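Local coordinates for glutamate receptor kainate-like protein (Pleurobrachia bachei, PDB 4ZDM) that binds glycine through the ligand-binding domain of a ctenophore ionotropic glutamate receptor subunit, and so probably opens its ion channel, at residues A[17-22]-A[246-251]; A[32-37]-A[54-59]; A[125-130]-A[206-211]. All coordinates share one frame; numbering follows the deposited sequence.

Interaction 1: A[17-22]-A[246-251]; sequences EMPFIS and ELYAKY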
# COMPACT_ATOMS: atom_id res chain seq x y z
N GLU A 17 -13.37 17.49 0.12
CA GLU A 17 -14.30 18.34 0.86
C GLU A 17 -13.52 19.54 1.30
O GLU A 17 -12.66 19.45 2.19
CB GLU A 17 -14.92 17.63 2.05
CG GLU A 17 -15.98 18.47 2.72
CD GLU A 17 -16.58 17.77 3.93
OE1 GLU A 17 -16.99 16.61 3.74
OE2 GLU A 17 -16.68 18.42 5.00
N MET A 18 -13.78 20.70 0.72
CA MET A 18 -13.15 21.91 1.16
C MET A 18 -13.71 22.37 2.48
O MET A 18 -14.86 22.11 2.79
CB MET A 18 -13.31 22.96 0.05
CG MET A 18 -12.42 22.69 -1.17
SD MET A 18 -10.66 22.74 -0.84
CE MET A 18 -10.39 24.52 -0.89
N PRO A 19 -12.87 23.07 3.29
CA PRO A 19 -11.54 23.59 2.94
C PRO A 19 -10.38 22.63 3.21
O PRO A 19 -9.22 23.00 3.05
CB PRO A 19 -11.41 24.81 3.87
CG PRO A 19 -12.13 24.37 5.10
CD PRO A 19 -13.30 23.54 4.62
N PHE A 20 -10.71 21.39 3.56
CA PHE A 20 -9.71 20.45 4.02
C PHE A 20 -8.93 19.80 2.86
O PHE A 20 -7.69 19.73 2.91
CB PHE A 20 -10.38 19.39 4.88
CG PHE A 20 -11.15 19.96 6.04
CD1 PHE A 20 -10.49 20.58 7.10
CD2 PHE A 20 -12.54 19.94 6.04
CE1 PHE A 20 -11.24 21.16 8.16
CE2 PHE A 20 -13.25 20.50 7.10
CZ PHE A 20 -12.61 21.09 8.13
N ILE A 21 -9.65 19.33 1.83
CA ILE A 21 -9.07 18.66 0.66
C ILE A 21 -9.88 19.02 -0.55
O ILE A 21 -11.11 18.92 -0.53
CB ILE A 21 -9.02 17.11 0.81
CG1 ILE A 21 -8.30 16.72 2.10
CG2 ILE A 21 -8.38 16.45 -0.43
CD1 ILE A 21 -8.31 15.25 2.39
N SER A 22 -9.21 19.50 -1.60
CA SER A 22 -9.93 19.81 -2.84
C SER A 22 -10.32 18.60 -3.67
O SER A 22 -9.86 17.51 -3.43
CB SER A 22 -9.05 20.73 -3.68
OG SER A 22 -7.95 20.02 -4.21
N GLU A 246 -3.82 29.35 10.89
CA GLU A 246 -3.44 30.20 9.76
C GLU A 246 -3.77 29.58 8.41
O GLU A 246 -4.23 30.29 7.51
CB GLU A 246 -1.94 30.53 9.82
CG GLU A 246 -1.52 31.42 10.98
CD GLU A 246 0.01 31.45 11.17
OE1 GLU A 246 0.74 30.70 10.45
OE2 GLU A 246 0.47 32.22 12.04
N LEU A 247 -3.58 28.27 8.27
CA LEU A 247 -3.98 27.59 7.02
C LEU A 247 -5.45 27.69 6.81
O LEU A 247 -5.90 27.94 5.69
CB LEU A 247 -3.54 26.12 7.04
CG LEU A 247 -2.08 25.82 6.86
CD1 LEU A 247 -1.76 24.38 7.18
CD2 LEU A 247 -1.69 26.13 5.39
N TYR A 248 -6.22 27.43 7.85
CA TYR A 248 -7.66 27.48 7.72
C TYR A 248 -8.11 28.87 7.29
O TYR A 248 -8.90 29.03 6.35
CB TYR A 248 -8.34 27.07 9.02
CG TYR A 248 -9.81 26.78 8.86
CD1 TYR A 248 -10.72 27.82 8.86
CD2 TYR A 248 -10.26 25.49 8.68
CE1 TYR A 248 -12.06 27.56 8.68
CE2 TYR A 248 -11.59 25.23 8.53
CZ TYR A 248 -12.47 26.25 8.52
OH TYR A 248 -13.82 26.01 8.35
N ALA A 249 -7.58 29.87 7.96
CA ALA A 249 -7.92 31.25 7.59
C ALA A 249 -7.52 31.59 6.17
O ALA A 249 -8.25 32.32 5.44
CB ALA A 249 -7.28 32.22 8.59
N LYS A 250 -6.37 31.09 5.71
CA LYS A 250 -5.96 31.35 4.34
C LYS A 250 -6.99 30.82 3.35
O LYS A 250 -7.36 31.51 2.36
CB LYS A 250 -4.60 30.74 4.07
CG LYS A 250 -4.13 30.93 2.65
CD LYS A 250 -2.75 30.35 2.40
CE LYS A 250 -2.84 28.86 2.32
NZ LYS A 250 -1.50 28.35 1.93
N TYR A 251 -7.46 29.58 3.55
CA TYR A 251 -8.43 29.04 2.62
C TYR A 251 -9.79 29.69 2.74
O TYR A 251 -10.47 29.90 1.72
CB TYR A 251 -8.54 27.50 2.83
CG TYR A 251 -7.42 26.76 2.13
CD1 TYR A 251 -7.52 26.41 0.81
CD2 TYR A 251 -6.23 26.48 2.77
CE1 TYR A 251 -6.50 25.79 0.16
CE2 TYR A 251 -5.17 25.88 2.12
CZ TYR A 251 -5.31 25.52 0.82
OH TYR A 251 -4.31 24.91 0.14

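Interaction 2: A[32-37]-A[54-59]; sequences RDPSCY and FTYNFI. With SO4 (sulfate ion), chain D; SO4 (sulfate ion), chain B.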
# COMPACT_ATOMS: atom_id res chain seq x y z
N ARG A 32 -4.39 9.54 -7.50
CA ARG A 32 -3.61 9.31 -6.28
C ARG A 32 -2.52 10.32 -6.06
O ARG A 32 -1.90 10.37 -5.01
CB ARG A 32 -2.98 7.91 -6.30
CG ARG A 32 -3.98 6.78 -6.32
CD ARG A 32 -3.29 5.49 -5.93
NE ARG A 32 -4.20 4.38 -5.83
CZ ARG A 32 -3.85 3.15 -5.44
NH1 ARG A 32 -2.60 2.87 -5.14
NH2 ARG A 32 -4.81 2.24 -5.35
N ASP A 33 -2.23 11.16 -7.06
CA ASP A 33 -1.09 12.08 -6.98
C ASP A 33 -1.40 13.31 -6.14
O ASP A 33 -2.27 14.07 -6.49
CB ASP A 33 -0.72 12.54 -8.40
CG ASP A 33 0.53 13.37 -8.47
OD1 ASP A 33 1.11 13.78 -7.47
OD2 ASP A 33 0.93 13.64 -9.66
N PRO A 34 -0.71 13.49 -4.99
CA PRO A 34 -0.99 14.64 -4.14
C PRO A 34 -0.83 16.00 -4.82
O PRO A 34 -1.45 16.96 -4.36
CB PRO A 34 0.01 14.47 -2.99
CG PRO A 34 0.23 13.00 -2.91
CD PRO A 34 0.31 12.61 -4.37
N SER A 35 -0.03 16.07 -5.88
CA SER A 35 0.18 17.33 -6.55
C SER A 35 -1.07 17.81 -7.25
O SER A 35 -1.11 18.98 -7.63
CB SER A 35 1.35 17.23 -7.52
OG SER A 35 0.99 16.44 -8.64
N CYS A 36 -2.08 16.97 -7.41
CA CYS A 36 -3.32 17.33 -8.03
C CYS A 36 -4.30 18.01 -7.07
O CYS A 36 -5.42 18.33 -7.44
CB CYS A 36 -4.03 16.10 -8.61
SG CYS A 36 -3.21 15.27 -10.00
N TYR A 37 -3.89 18.21 -5.80
CA TYR A 37 -4.79 18.68 -4.75
C TYR A 37 -4.29 19.91 -4.02
O TYR A 37 -3.08 20.14 -3.96
CB TYR A 37 -5.00 17.57 -3.71
CG TYR A 37 -5.65 16.33 -4.25
CD1 TYR A 37 -4.90 15.33 -4.93
CD2 TYR A 37 -7.02 16.15 -4.16
CE1 TYR A 37 -5.48 14.20 -5.43
CE2 TYR A 37 -7.61 15.01 -4.66
CZ TYR A 37 -6.85 14.05 -5.29
OH TYR A 37 -7.51 12.97 -5.81
N PHE A 54 8.62 10.61 5.09
CA PHE A 54 7.86 9.55 4.43
C PHE A 54 7.42 10.01 3.06
O PHE A 54 7.29 11.22 2.81
CB PHE A 54 6.62 9.05 5.23
CG PHE A 54 5.53 10.04 5.47
CD1 PHE A 54 4.59 10.33 4.53
CD2 PHE A 54 5.44 10.64 6.70
CE1 PHE A 54 3.52 11.20 4.79
CE2 PHE A 54 4.37 11.47 6.99
CZ PHE A 54 3.43 11.77 6.04
N THR A 55 7.25 9.04 2.15
CA THR A 55 6.65 9.30 0.87
C THR A 55 5.18 8.87 0.94
O THR A 55 4.81 8.07 1.83
CB THR A 55 7.34 8.58 -0.28
OG1 THR A 55 7.29 7.18 -0.08
CG2 THR A 55 8.77 9.02 -0.42
N TYR A 56 4.32 9.37 0.05
CA TYR A 56 2.92 9.09 0.13
C TYR A 56 2.17 9.33 -1.16
O TYR A 56 2.62 10.12 -2.04
CB TYR A 56 2.27 9.92 1.24
CG TYR A 56 2.28 11.40 0.97
CD1 TYR A 56 3.43 12.14 1.23
CD2 TYR A 56 1.14 12.05 0.53
CE1 TYR A 56 3.47 13.54 0.98
CE2 TYR A 56 1.17 13.43 0.31
CZ TYR A 56 2.31 14.14 0.54
OH TYR A 56 2.37 15.52 0.33
N ASN A 57 1.05 8.62 -1.29
CA ASN A 57 0.03 8.91 -2.25
C ASN A 57 -1.32 8.89 -1.59
O ASN A 57 -1.43 8.46 -0.41
CB ASN A 57 0.04 7.92 -3.42
CG ASN A 57 1.24 8.15 -4.31
OD1 ASN A 57 1.42 9.23 -4.86
ND2 ASN A 57 2.16 7.18 -4.35
N PHE A 58 -2.33 9.38 -2.28
CA PHE A 58 -3.67 9.45 -1.74
C PHE A 58 -4.53 8.36 -2.31
O PHE A 58 -4.42 8.01 -3.51
CB PHE A 58 -4.31 10.81 -2.11
CG PHE A 58 -3.73 12.01 -1.44
CD1 PHE A 58 -3.05 11.95 -0.24
CD2 PHE A 58 -3.90 13.29 -1.99
CE1 PHE A 58 -2.57 13.08 0.37
CE2 PHE A 58 -3.41 14.40 -1.38
CZ PHE A 58 -2.73 14.32 -0.21
N ILE A 59 -5.49 7.83 -1.55
CA ILE A 59 -6.42 6.84 -2.05
C ILE A 59 -7.79 7.27 -1.59
O ILE A 59 -8.03 7.53 -0.40
CB ILE A 59 -6.12 5.41 -1.54
CG1 ILE A 59 -4.77 4.92 -2.15
CG2 ILE A 59 -7.30 4.46 -1.88
CD1 ILE A 59 -4.44 3.50 -1.84
S SO4 D . 0.83 3.79 -4.32
O1 SO4 D . -0.25 4.43 -5.16
O2 SO4 D . 0.40 2.41 -3.98
O3 SO4 D . 0.95 4.60 -3.06
O4 SO4 D . 2.12 3.76 -5.01
S SO4 B . -2.86 -0.88 -4.97
O1 SO4 B . -2.28 -0.82 -6.36
O2 SO4 B . -2.18 0.13 -4.14
O3 SO4 B . -2.59 -2.25 -4.43
O4 SO4 B . -4.31 -0.63 -4.97

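Interaction 3: A[125-130]-A[206-211]; sequences TDLSHP and VQIGET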
# COMPACT_ATOMS: atom_id res chain seq x y z
N THR A 125 -39.70 32.57 9.83
CA THR A 125 -40.26 31.66 10.83
C THR A 125 -39.26 30.56 11.20
O THR A 125 -39.63 29.38 11.30
CB THR A 125 -41.55 30.96 10.34
OG1 THR A 125 -41.24 30.07 9.26
CG2 THR A 125 -42.60 31.98 9.91
N ASP A 126 -38.00 30.93 11.39
CA ASP A 126 -36.98 29.96 11.73
C ASP A 126 -37.21 29.44 13.14
O ASP A 126 -37.82 30.10 13.99
CB ASP A 126 -35.59 30.57 11.62
CG ASP A 126 -35.40 31.37 10.34
OD1 ASP A 126 -35.98 31.01 9.29
OD2 ASP A 126 -34.65 32.37 10.39
N LEU A 127 -36.72 28.23 13.37
CA LEU A 127 -36.74 27.59 14.67
C LEU A 127 -35.72 28.22 15.59
O LEU A 127 -34.82 28.94 15.14
CB LEU A 127 -36.47 26.10 14.50
CG LEU A 127 -37.48 25.41 13.58
CD1 LEU A 127 -37.08 23.99 13.26
CD2 LEU A 127 -38.84 25.40 14.25
N SER A 128 -35.83 27.94 16.88
CA SER A 128 -34.94 28.58 17.84
C SER A 128 -33.93 27.58 18.42
O SER A 128 -32.87 27.97 18.91
CB SER A 128 -35.74 29.23 18.96
OG SER A 128 -36.57 30.27 18.44
N HIS A 129 -34.28 26.30 18.40
CA HIS A 129 -33.38 25.26 18.91
C HIS A 129 -33.55 24.04 18.04
O HIS A 129 -34.64 23.78 17.57
CB HIS A 129 -33.68 24.88 20.36
CG HIS A 129 -33.87 26.05 21.27
ND1 HIS A 129 -32.81 26.80 21.74
CD2 HIS A 129 -34.99 26.60 21.79
CE1 HIS A 129 -33.28 27.77 22.51
NE2 HIS A 129 -34.60 27.67 22.56
N PRO A 130 -32.47 23.29 17.78
CA PRO A 130 -32.59 22.12 16.91
C PRO A 130 -33.61 21.07 17.31
O PRO A 130 -34.25 20.46 16.44
CB PRO A 130 -31.18 21.53 16.94
CG PRO A 130 -30.30 22.66 17.23
CD PRO A 130 -31.07 23.55 18.15
N VAL A 206 -28.94 30.50 7.80
CA VAL A 206 -28.73 30.78 9.22
C VAL A 206 -28.59 29.49 10.03
O VAL A 206 -29.07 28.42 9.64
CB VAL A 206 -29.87 31.60 9.79
CG1 VAL A 206 -29.99 32.93 9.03
CG2 VAL A 206 -31.16 30.83 9.74
N GLN A 207 -28.02 29.64 11.21
CA GLN A 207 -27.89 28.52 12.14
C GLN A 207 -29.00 28.57 13.18
O GLN A 207 -29.30 29.62 13.75
CB GLN A 207 -26.52 28.55 12.82
CG GLN A 207 -26.38 27.43 13.83
CD GLN A 207 -24.93 27.16 14.34
OE1 GLN A 207 -24.73 26.31 15.24
NE2 GLN A 207 -23.97 27.82 13.79
N ILE A 208 -29.64 27.44 13.38
CA ILE A 208 -30.68 27.33 14.41
C ILE A 208 -30.08 27.07 15.79
O ILE A 208 -29.51 25.99 16.04
CB ILE A 208 -31.63 26.22 14.09
CG1 ILE A 208 -32.38 26.50 12.78
CG2 ILE A 208 -32.64 26.02 15.23
CD1 ILE A 208 -33.03 25.29 12.17
N GLY A 209 -30.21 28.04 16.69
CA GLY A 209 -29.67 27.86 18.01
C GLY A 209 -28.16 27.76 18.03
O GLY A 209 -27.46 28.30 17.16
N GLU A 210 -27.66 27.08 19.05
CA GLU A 210 -26.26 26.97 19.32
C GLU A 210 -25.63 25.70 18.73
O GLU A 210 -26.32 24.73 18.46
CB GLU A 210 -26.02 27.00 20.84
CG GLU A 210 -26.48 28.30 21.52
CD GLU A 210 -25.73 29.53 21.01
OE1 GLU A 210 -24.48 29.53 21.09
OE2 GLU A 210 -26.38 30.48 20.50
N THR A 211 -24.32 25.73 18.53
CA THR A 211 -23.54 24.54 18.19
C THR A 211 -23.73 23.54 19.30
O THR A 211 -23.99 23.94 20.44
CB THR A 211 -22.07 24.93 17.95
OG1 THR A 211 -22.05 25.79 16.78
CG2 THR A 211 -21.11 23.68 17.75
O HOH W 1 -29.77 25.89 21.03

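Interaction 1: A[17-22]-A[246-251]
Tyr248 reaches from helix 243-254 to Pro19 and Phe20 of the loop after strand 8-13. From CB its ring leaves with CG anti to the backbone N (chi1 -166°), and the proline approaches it obliquely. CD2 is 4.2 Å from Pro19 CG, CE2 closes to 3.6 Å from that same carbon, CZ is 3.9 Å from it, and the phenolic OH still lies 4.0 Å from Pro19 CG. CE2 also meets Phe20, whose CE1 sits 4.1 Å away at the edge of the tyrosine ring, near its plane. One turn on, Tyr251 meets the neighbouring ring atom of the proline: its CB is 4.1 Å from Pro19 CB. The chain of Met18, bent at chi2 and chi3, crosses Tyr251 at about a right angle and brings CE to 3.8 Å from CD1. The peptide bond before Pro19 is cis, and a classic beta bulge follows, Phe20 and Ile21 both facing Glu17. The phenol of Tyr251 is engaged outside the pair, with Glu43 and Gly39 N, while Glu17 forms a salt bridge with Arg147 of the glycine pocket. The side-chain contacts are carbon to carbon or carbon to phenol oxygen, which implies that shape joins helix and loop.

Interaction 2: A[32-37]-A[54-59]
Arg32 and Phe58 share the polar backbone link of this contact: Phe58 N donates to Arg32 O over 2.9 Å, at 178°, on an in-plane lone pair. Within 32-37, Asp33 OD1 accepts Ser35 N from above the carboxylate plane, an Asx turn. The Cys36-Cys28 disulfide closes the loop that carries 32-37.

Pro34 CG stands 4.0 Å from the centroid of the Phe58 ring, over its face in a CH-pi contact, and 3.4 Å from Tyr56 CE2. Phe58 turns its edge to the face of Tyr37, a T-shaped pair with centroids 5.4 Å apart and planes at 74°.

Contacts to sulfate gather at the far end. The Arg32 chain, extended from CG to NE, runs beside Ile59, whose CD1 covers the guanidinium centre, 3.7 Å from CZ. Arg32 NH1 bonds to one oxygen of each sulfate and NH2 to another of chain B, while Asn57 ND2 reaches O3 of the chain D sulfate at 3.1 Å. His9 and Arg11 of this chain, and His9, Arg11, Arg32 and Asn57 of the second subunit, also bind sulfate. The chemistry implies an apolar proline-aromatic cluster on one side and a cationic subunit interface where sulfate ions, probably from the crystallisation liquor, may offset the repulsion.

Interaction 3: A[125-130]-A[206-211]
The imidazole of His129, whose backbone carbonyl carbon touches Ile208, has Ser128 CB over one face, 3.9 Å above the plane and offset toward the rim. At its edge, in the ring plane, lies a water 3.3 Å from His129 ND1; the same water accepts a hydrogen bond from Glu210 N, bridging the two segments. The carboxylate of Asp126 is the other flat group: OD2 approaches Val206 CG2 at 3.9 Å, the two side chains crossing at about a right angle. That oxygen is also hydrogen-bonded to Ser122, and OD1 to Asp123 N, which fixes both ends of the group.

Most of the apolar contact falls on Ile208. Its CG2, anti to the backbone N, faces backbone more than side chains, lying 3.6 Å from Leu127 O and an equal 3.6 Å from His129 C, with Leu127 CB at 3.9 Å. Strand 205-221 pairs antiparallel with strand 112-121 through Val206-Val120 and Ile208-Ala118 backbone bonds, in the two-lobed fold usual for these ligand-binding domains. The 125-130 loop follows strand 112-121 and packs back on its neighbour.

Past Ile208 the chain turns through Gly209 with a positive phi of 66°, and Ser128 O comes to 3.3 Å from Gly209 CA. A beta carbon there would run into Ser128 O, which together with the positive phi fits glycine. Pro130 slides past Ile208 in the opposite direction, its CD 3.6 Å from Ile208 O. Ser128 N is held by Glu132 OE1, which His129 N also meets weakly.

How the interactions relate
Interactions 1 and 2 are neighbours, their centres about 17 Å apart, and both draw on the loop between strand 8-13 and helix 40-52. They touch where Ser22 O lies 3.2 Å from Tyr37 CD2. Interaction 3 lies remote, about 26 Å from interaction 1 and about 40 Å from interaction 2 between centres, on the opposite side of the chain's centre from interaction 2. Along the sequence, interaction 2 closes before interaction 3 opens, and interaction 1, pairing 17-22 with 246-251, spans both. Strands 54-59 and 205-221 belong to one mixed sheet. The contacts thus run from the subunit interface, past the glycine pocket, to the far end of the domain.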